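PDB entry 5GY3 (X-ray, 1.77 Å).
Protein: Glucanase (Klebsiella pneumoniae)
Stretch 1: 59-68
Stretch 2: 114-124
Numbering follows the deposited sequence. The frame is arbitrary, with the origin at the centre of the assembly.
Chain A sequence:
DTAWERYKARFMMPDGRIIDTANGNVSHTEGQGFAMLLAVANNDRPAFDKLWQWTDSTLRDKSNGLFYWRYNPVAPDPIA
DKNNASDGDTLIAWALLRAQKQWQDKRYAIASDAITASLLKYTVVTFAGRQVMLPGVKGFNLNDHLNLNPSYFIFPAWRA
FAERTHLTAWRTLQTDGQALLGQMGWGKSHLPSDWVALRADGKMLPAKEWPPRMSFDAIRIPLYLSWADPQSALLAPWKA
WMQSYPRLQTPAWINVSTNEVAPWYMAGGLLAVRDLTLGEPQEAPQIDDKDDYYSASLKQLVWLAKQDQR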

ATOM      1  N   LEU A  59      16.068  -3.396  -9.005  1.00 15.00           N
ATOM      2  CA  LEU A  59      14.785  -4.070  -9.166  1.00 13.99           C
ATOM      3  C   LEU A  59      14.051  -3.756 -10.464  1.00 17.03           C
ATOM      4  O   LEU A  59      13.013  -4.377 -10.721  1.00 13.99           O
ATOM      5  N   ARG A  60      14.538  -2.835 -11.293  1.00 14.85           N
ATOM      6  CA  ARG A  60      13.789  -2.494 -12.499  1.00 14.22           C
ATOM      7  C   ARG A  60      13.624  -3.712 -13.402  1.00 22.28           C
ATOM      8  O   ARG A  60      14.593  -4.414 -13.707  1.00 17.68           O
ATOM      9  N   ASP A  61      12.382  -3.965 -13.820  1.00 16.87           N
ATOM     10  CA  ASP A  61      12.074  -4.960 -14.840  1.00 15.09           C
ATOM     11  C   ASP A  61      12.074  -4.254 -16.192  1.00 16.72           C
ATOM     12  O   ASP A  61      11.138  -3.518 -16.516  1.00 17.19           O
ATOM     13  N   LYS A  62      13.123  -4.480 -16.989  1.00 16.92           N
ATOM     14  CA  LYS A  62      13.278  -3.729 -18.230  1.00 16.81           C
ATOM     15  C   LYS A  62      12.270  -4.134 -19.297  1.00 19.93           C
ATOM     16  O   LYS A  62      12.085  -3.392 -20.268  1.00 19.32           O
ATOM     17  N   SER A  63      11.615  -5.287 -19.144  1.00 17.30           N
ATOM     18  CA  SER A  63      10.667  -5.722 -20.162  1.00 18.91           C
ATOM     19  C   SER A  63       9.380  -4.909 -20.118  1.00 20.38           C
ATOM     20  O   SER A  63       8.702  -4.772 -21.141  1.00 18.16           O
ATOM     21  N   ASN A  64       9.025  -4.357 -18.962  1.00 17.41           N
ATOM     22  CA  ASN A  64       7.778  -3.612 -18.876  1.00 16.17           C
ATOM     23  C   ASN A  64       7.880  -2.321 -18.077  1.00 14.51           C
ATOM     24  O   ASN A  64       6.872  -1.628 -17.945  1.00 13.19           O
ATOM     25  N   GLY A  65       9.054  -1.965 -17.555  1.00 13.48           N
ATOM     26  CA  GLY A  65       9.197  -0.724 -16.815  1.00 13.96           C
ATOM     27  C   GLY A  65       8.756  -0.768 -15.367  1.00 14.45           C
ATOM     28  O   GLY A  65       8.851   0.262 -14.680  1.00 11.40           O
ATOM     29  N   LEU A  66       8.282  -1.914 -14.873  1.00 11.32           N
ATOM     30  CA  LEU A  66       7.882  -2.042 -13.481  1.00 11.77           C
ATOM     31  C   LEU A  66       9.075  -2.592 -12.690  1.00  9.79           C
ATOM     32  O   LEU A  66      10.221  -2.480 -13.129  1.00 14.40           O
ATOM     33  N   PHE A  67       8.838  -3.171 -11.519  1.00  9.88           N
ATOM     34  CA  PHE A  67       9.928  -3.568 -10.641  1.00 11.79           C
ATOM     35  C   PHE A  67       9.689  -4.971 -10.103  1.00 11.70           C
ATOM     36  O   PHE A  67       8.588  -5.277  -9.637  1.00 14.78           O
ATOM     37  N   TYR A  68      10.726  -5.814 -10.143  1.00 14.12           N
ATOM     38  CA  TYR A  68      10.701  -7.053  -9.368  1.00 13.03           C
ATOM     39  C   TYR A  68      10.402  -6.727  -7.910  1.00 15.53           C
ATOM     40  O   TYR A  68      11.001  -5.815  -7.335  1.00 13.46           O
ATOM     41  N   ALA A 114       6.889   7.360 -16.551  1.00  8.90           N
ATOM     42  CA  ALA A 114       7.149   6.080 -17.198  1.00 10.78           C
ATOM     43  C   ALA A 114       6.495   4.939 -16.432  1.00  9.87           C
ATOM     44  O   ALA A 114       5.910   4.029 -17.038  1.00 10.22           O
ATOM     45  N   ILE A 115       6.580   4.980 -15.100  1.00  8.38           N
ATOM     46  CA  ILE A 115       6.015   3.927 -14.260  1.00  8.41           C
ATOM     47  C   ILE A 115       4.494   3.954 -14.310  1.00  8.25           C
ATOM     48  O   ILE A 115       3.856   2.900 -14.422  1.00  8.23           O
ATOM     49  N   THR A 116       3.882   5.148 -14.234  1.00  7.75           N
ATOM     50  CA  THR A 116       2.421   5.187 -14.284  1.00  7.97           C
ATOM     51  C   THR A 116       1.905   4.738 -15.647  1.00  9.18           C
ATOM     52  O   THR A 116       0.878   4.058 -15.725  1.00  7.30           O
ATOM     53  N   ALA A 117       2.603   5.089 -16.731  1.00  7.42           N
ATOM     54  CA  ALA A 117       2.205   4.566 -18.037  1.00  9.29           C
ATOM     55  C   ALA A 117       2.342   3.048 -18.081  1.00 10.79           C
ATOM     56  O   ALA A 117       1.480   2.354 -18.645  1.00 10.44           O
ATOM     57  N   SER A 118       3.407   2.515 -17.472  1.00  9.47           N
ATOM     58  CA  SER A 118       3.577   1.064 -17.390  1.00  9.15           C
ATOM     59  C   SER A 118       2.478   0.415 -16.555  1.00  8.44           C
ATOM     60  O   SER A 118       2.004  -0.681 -16.881  1.00 11.94           O
ATOM     61  N   LEU A 119       2.077   1.055 -15.462  1.00  7.57           N
ATOM     62  CA  LEU A 119       0.999   0.494 -14.660  1.00  7.79           C
ATOM     63  C   LEU A 119      -0.291   0.381 -15.468  1.00  9.25           C
ATOM     64  O   LEU A 119      -0.970  -0.646 -15.421  1.00  8.32           O
ATOM     65  N   LEU A 120      -0.657   1.438 -16.204  1.00  8.37           N
ATOM     66  CA  LEU A 120      -1.877   1.357 -17.003  1.00 10.28           C
ATOM     67  C   LEU A 120      -1.749   0.304 -18.098  1.00 10.02           C
ATOM     68  O   LEU A 120      -2.696  -0.454 -18.358  1.00 10.46           O
ATOM     69  N   LYS A 121      -0.585   0.234 -18.747  1.00  7.35           N
ATOM     70  CA  LYS A 121      -0.453  -0.658 -19.892  1.00  9.93           C
ATOM     71  C   LYS A 121      -0.453  -2.128 -19.472  1.00 11.62           C
ATOM     72  O   LYS A 121      -1.095  -2.965 -20.120  1.00  9.88           O
ATOM     73  N   TYR A 122       0.247  -2.464 -18.386  1.00 11.06           N
ATOM     74  CA  TYR A 122       0.501  -3.860 -18.043  1.00 10.82           C
ATOM     75  C   TYR A 122      -0.281  -4.405 -16.859  1.00 10.61           C
ATOM     76  O   TYR A 122      -0.377  -5.632 -16.730  1.00  8.57           O
ATOM     77  N   THR A 123      -0.802  -3.562 -15.964  1.00  9.09           N
ATOM     78  CA  THR A 123      -1.498  -4.087 -14.792  1.00 10.60           C
ATOM     79  C   THR A 123      -2.990  -3.785 -14.764  1.00  9.94           C
ATOM     80  O   THR A 123      -3.708  -4.388 -13.954  1.00 10.44           O
ATOM     81  N   VAL A 124      -3.481  -2.882 -15.605  1.00  9.80           N
ATOM     82  CA  VAL A 124      -4.890  -2.503 -15.588  1.00  8.28           C
ATOM     83  C   VAL A 124      -5.598  -3.227 -16.719  1.00  9.90           C
ATOM     84  O   VAL A 124      -5.156  -3.177 -17.877  1.00  8.97           O
TER

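From Arg-60 on, stretch 1 leaves a helix and runs as an irregular loop that turns back on itself, packing against one side of the helix that runs through Ala-114 to Tyr-122 in stretch 2; about 400 Å² of surface, summed over both sides, is buried between them. Leu-59 lies out of reach of that helix, so the contact begins with Arg-60. Its CA-to-CB bond points sideways, but the t, p, p course of chi1 to chi3 bends the chain so that the guanidinium reaches back across the loop. There Arg-60 NH1 donates a hydrogen bond to Gly-65 O (3.0 Å) and lies 3.7 Å from CG1 of Ile-115, while NE and NH2 are satisfied elsewhere in the structure.

Asp-61 and Lys-62 do not touch the helix. Asp-61 (chi1 t) instead shapes the turn: Asp-61 OD1 accepts hydrogen bonds from Ser-63 OG (2.7 Å) and Ser-63 N (3.0 Å), and Asp-61 O receives Gly-65 N (2.8 Å). Ser-63, a p rotamer, is thereby turned to its own loop and adds little to the interface.

The Asn-64 side chain points toward the helix, and its backbone O is the polar anchor. Ser-118 (chi1 m) and Tyr-122 (chi1 m) both point toward the loop, and Ser-118 OG donates to Asn-64 O at 2.7 Å, the one direct hydrogen bond between the stretches. The Asn-64 backbone carries CB over one face of the Tyr-122 ring, 3.6 Å from Asn-64 CB to the ring centroid and only 8° off the normal, a CH-pi contact. With chi1 p (59°), Asn-64 OD1 accepts from Leu-66 N (2.9 Å), within the loop.

The closest pair of CA atoms is Gly-65 CA and Ser-118 CA, 5.9 Å apart. A CB on Gly-65 would point toward the helix and come within 2.5 Å of Ser-118 OG; the backbone angles would also jam it against the preceding carbonyl. Water 1 bridges the two stretches, donating to Gly-65 O (2.8 Å) and to Ser-118 OG (3.1 Å).

Leu-66 (m, t) has the largest covered area of any residue, 84 Å². Though CB starts sideways, the side chain ends among residues of stretch 2: Leu-66 CD2 meets Ser-118 CB at 3.8 Å and Leu-119 CD2 at 3.9 Å, while Leu-66 CD1 lies 3.7 Å from Thr-123 CG2 and 4.3 Å from Tyr-122 CB. Phe-67 (chi1 m) likewise leaves sideways, yet its ring comes back to Ile-115 (m, t), whose CD1 lies at the ring edge, 3.7 Å from Phe-67 CE1. Tyr-68 lies beyond reach.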

ATOM      1  CB  LEU A  59      13.874  -3.747  -7.975  1.00 12.92           C
ATOM      2  CG  LEU A  59      14.370  -4.231  -6.614  1.00 15.69           C
ATOM      3  CD1 LEU A  59      13.376  -3.842  -5.518  1.00 18.07           C
ATOM      4  CD2 LEU A  59      14.621  -5.746  -6.619  1.00 17.25           C
ATOM      5  CB  ARG A  60      14.470  -1.372 -13.273  1.00 15.97           C
ATOM      6  CG  ARG A  60      13.681  -0.956 -14.507  1.00 17.26           C
ATOM      7  CD  ARG A  60      12.510  -0.067 -14.128  1.00 14.90           C
ATOM      8  NE  ARG A  60      12.997   1.270 -13.790  1.00 14.20           N
ATOM      9  CZ  ARG A  60      12.289   2.390 -13.916  1.00 15.45           C
ATOM     10  NH1 ARG A  60      11.044   2.355 -14.378  1.00 12.38           N
ATOM     11  NH2 ARG A  60      12.840   3.551 -13.583  1.00 14.41           N
ATOM     12  CB  ASP A  61      10.725  -5.621 -14.559  1.00 18.68           C
ATOM     13  CG  ASP A  61      10.387  -6.737 -15.546  1.00 18.74           C
ATOM     14  OD1 ASP A  61      10.974  -6.778 -16.646  1.00 17.82           O
ATOM     15  OD2 ASP A  61       9.515  -7.576 -15.215  1.00 20.12           O
ATOM     16  CB  LYS A  62      14.696  -3.902 -18.771  1.00 25.78           C
ATOM     17  CG  LYS A  62      15.785  -3.297 -17.891  1.00 25.74           C
ATOM     18  CD  LYS A  62      16.029  -1.847 -18.237  1.00 29.77           C
ATOM     19  CE  LYS A  62      17.187  -1.281 -17.415  1.00 33.79           C
ATOM     20  NZ  LYS A  62      18.405  -2.145 -17.494  1.00 32.51           N
ATOM     21  CB  SER A  63      10.364  -7.214 -20.005  1.00 18.63           C
ATOM     22  OG  SER A  63       9.620  -7.484 -18.827  1.00 21.18           O
ATOM     23  CB  ASN A  64       6.651  -4.501 -18.295  1.00 14.50           C
ATOM     24  CG  ASN A  64       6.963  -5.041 -16.908  1.00 15.61           C
ATOM     25  OD1 ASN A  64       7.777  -4.483 -16.167  1.00 14.86           O
ATOM     26  ND2 ASN A  64       6.295  -6.131 -16.541  1.00 16.66           N
ATOM     27  CB  LEU A  66       6.613  -2.892 -13.390  1.00  9.48           C
ATOM     28  CG  LEU A  66       5.407  -2.270 -14.116  1.00 12.57           C
ATOM     29  CD1 LEU A  66       4.257  -3.259 -14.157  1.00 14.55           C
ATOM     30  CD2 LEU A  66       4.998  -0.997 -13.390  1.00 11.27           C
ATOM     31  CB  PHE A  67      10.076  -2.580  -9.472  1.00 11.03           C
ATOM     32  CG  PHE A  67      10.295  -1.163  -9.915  1.00 11.43           C
ATOM     33  CD1 PHE A  67       9.221  -0.327 -10.164  1.00  9.43           C
ATOM     34  CD2 PHE A  67      11.575  -0.676 -10.111  1.00 13.61           C
ATOM     35  CE1 PHE A  67       9.427   0.984 -10.597  1.00 12.99           C
ATOM     36  CE2 PHE A  67      11.790   0.631 -10.531  1.00 14.65           C
ATOM     37  CZ  PHE A  67      10.714   1.455 -10.783  1.00 13.71           C
ATOM     38  CB  TYR A  68      12.047  -7.774  -9.485  1.00 16.82           C
ATOM     39  CG  TYR A  68      12.501  -7.979 -10.912  1.00 16.61           C
ATOM     40  CD1 TYR A  68      11.669  -8.580 -11.846  1.00 22.67           C
ATOM     41  CD2 TYR A  68      13.761  -7.568 -11.325  1.00 20.13           C
ATOM     42  CE1 TYR A  68      12.082  -8.776 -13.151  1.00 24.05           C
ATOM     43  CE2 TYR A  68      14.181  -7.754 -12.633  1.00 23.60           C
ATOM     44  CZ  TYR A  68      13.337  -8.358 -13.540  1.00 24.65           C
ATOM     45  OH  TYR A  68      13.749  -8.547 -14.843  1.00 28.01           O
ATOM     46  CB  ALA A 114       8.659   5.853 -17.334  1.00 12.19           C
ATOM     47  CB  ILE A 115       6.534   4.061 -12.815  1.00  6.72           C
ATOM     48  CG1 ILE A 115       8.068   3.969 -12.805  1.00  8.27           C
ATOM     49  CG2 ILE A 115       5.885   3.001 -11.897  1.00  8.87           C
ATOM     50  CD1 ILE A 115       8.718   4.501 -11.531  1.00  8.86           C
ATOM     51  CB  THR A 116       1.871   6.572 -13.922  1.00  7.94           C
ATOM     52  OG1 THR A 116       2.387   7.577 -14.804  1.00  9.28           O
ATOM     53  CG2 THR A 116       2.232   6.925 -12.491  1.00  6.10           C
ATOM     54  CB  ALA A 117       3.028   5.214 -19.149  1.00  8.99           C
ATOM     55  CB  SER A 118       4.948   0.722 -16.799  1.00 10.97           C
ATOM     56  OG  SER A 118       5.984   0.941 -17.736  1.00 10.47           O
ATOM     57  CB  LEU A 119       0.789   1.330 -13.403  1.00  8.21           C
ATOM     58  CG  LEU A 119       1.826   1.095 -12.305  1.00  7.65           C
ATOM     59  CD1 LEU A 119       1.715   2.211 -11.278  1.00  8.91           C
ATOM     60  CD2 LEU A 119       1.583  -0.265 -11.646  1.00 11.50           C
ATOM     61  CB  LEU A 120      -2.212   2.719 -17.617  1.00 10.03           C
ATOM     62  CG  LEU A 120      -2.564   3.816 -16.612  1.00  8.25           C
ATOM     63  CD1 LEU A 120      -2.805   5.138 -17.346  1.00  8.17           C
ATOM     64  CD2 LEU A 120      -3.765   3.430 -15.748  1.00  7.59           C
ATOM     65  CB  LYS A 121       0.816  -0.327 -20.667  1.00  9.86           C
ATOM     66  CG  LYS A 121       1.062  -1.258 -21.836  1.00 15.42           C
ATOM     67  CD  LYS A 121       2.237  -0.800 -22.667  1.00 15.29           C
ATOM     68  CE  LYS A 121       2.446  -1.757 -23.836  1.00 21.13           C
ATOM     69  NZ  LYS A 121       3.638  -1.371 -24.626  1.00 27.79           N
ATOM     70  CB  TYR A 122       1.989  -4.065 -17.748  1.00 10.40           C
ATOM     71  CG  TYR A 122       2.856  -3.810 -18.946  1.00 10.24           C
ATOM     72  CD1 TYR A 122       2.994  -4.769 -19.946  1.00 13.47           C
ATOM     73  CD2 TYR A 122       3.550  -2.614 -19.077  1.00 10.64           C
ATOM     74  CE1 TYR A 122       3.797  -4.531 -21.051  1.00 14.79           C
ATOM     75  CE2 TYR A 122       4.352  -2.370 -20.174  1.00 13.58           C
ATOM     76  CZ  TYR A 122       4.474  -3.330 -21.153  1.00 16.74           C
ATOM     77  OH  TYR A 122       5.279  -3.071 -22.236  1.00 19.11           O
ATOM     78  CB  THR A 123      -0.874  -3.570 -13.477  1.00 10.37           C
ATOM     79  OG1 THR A 123      -1.315  -2.228 -13.207  1.00 11.08           O
ATOM     80  CG2 THR A 123       0.651  -3.615 -13.530  1.00 10.32           C
ATOM     81  CB  VAL A 124      -5.068  -0.981 -15.698  1.00  9.12           C
ATOM     82  CG1 VAL A 124      -6.541  -0.640 -15.976  1.00  9.04           C
ATOM     83  CG2 VAL A 124      -4.625  -0.332 -14.405  1.00  7.44           C
TER
HETATM   84  O   HOH W   1       8.319   2.399 -16.377  1.00 13.14           O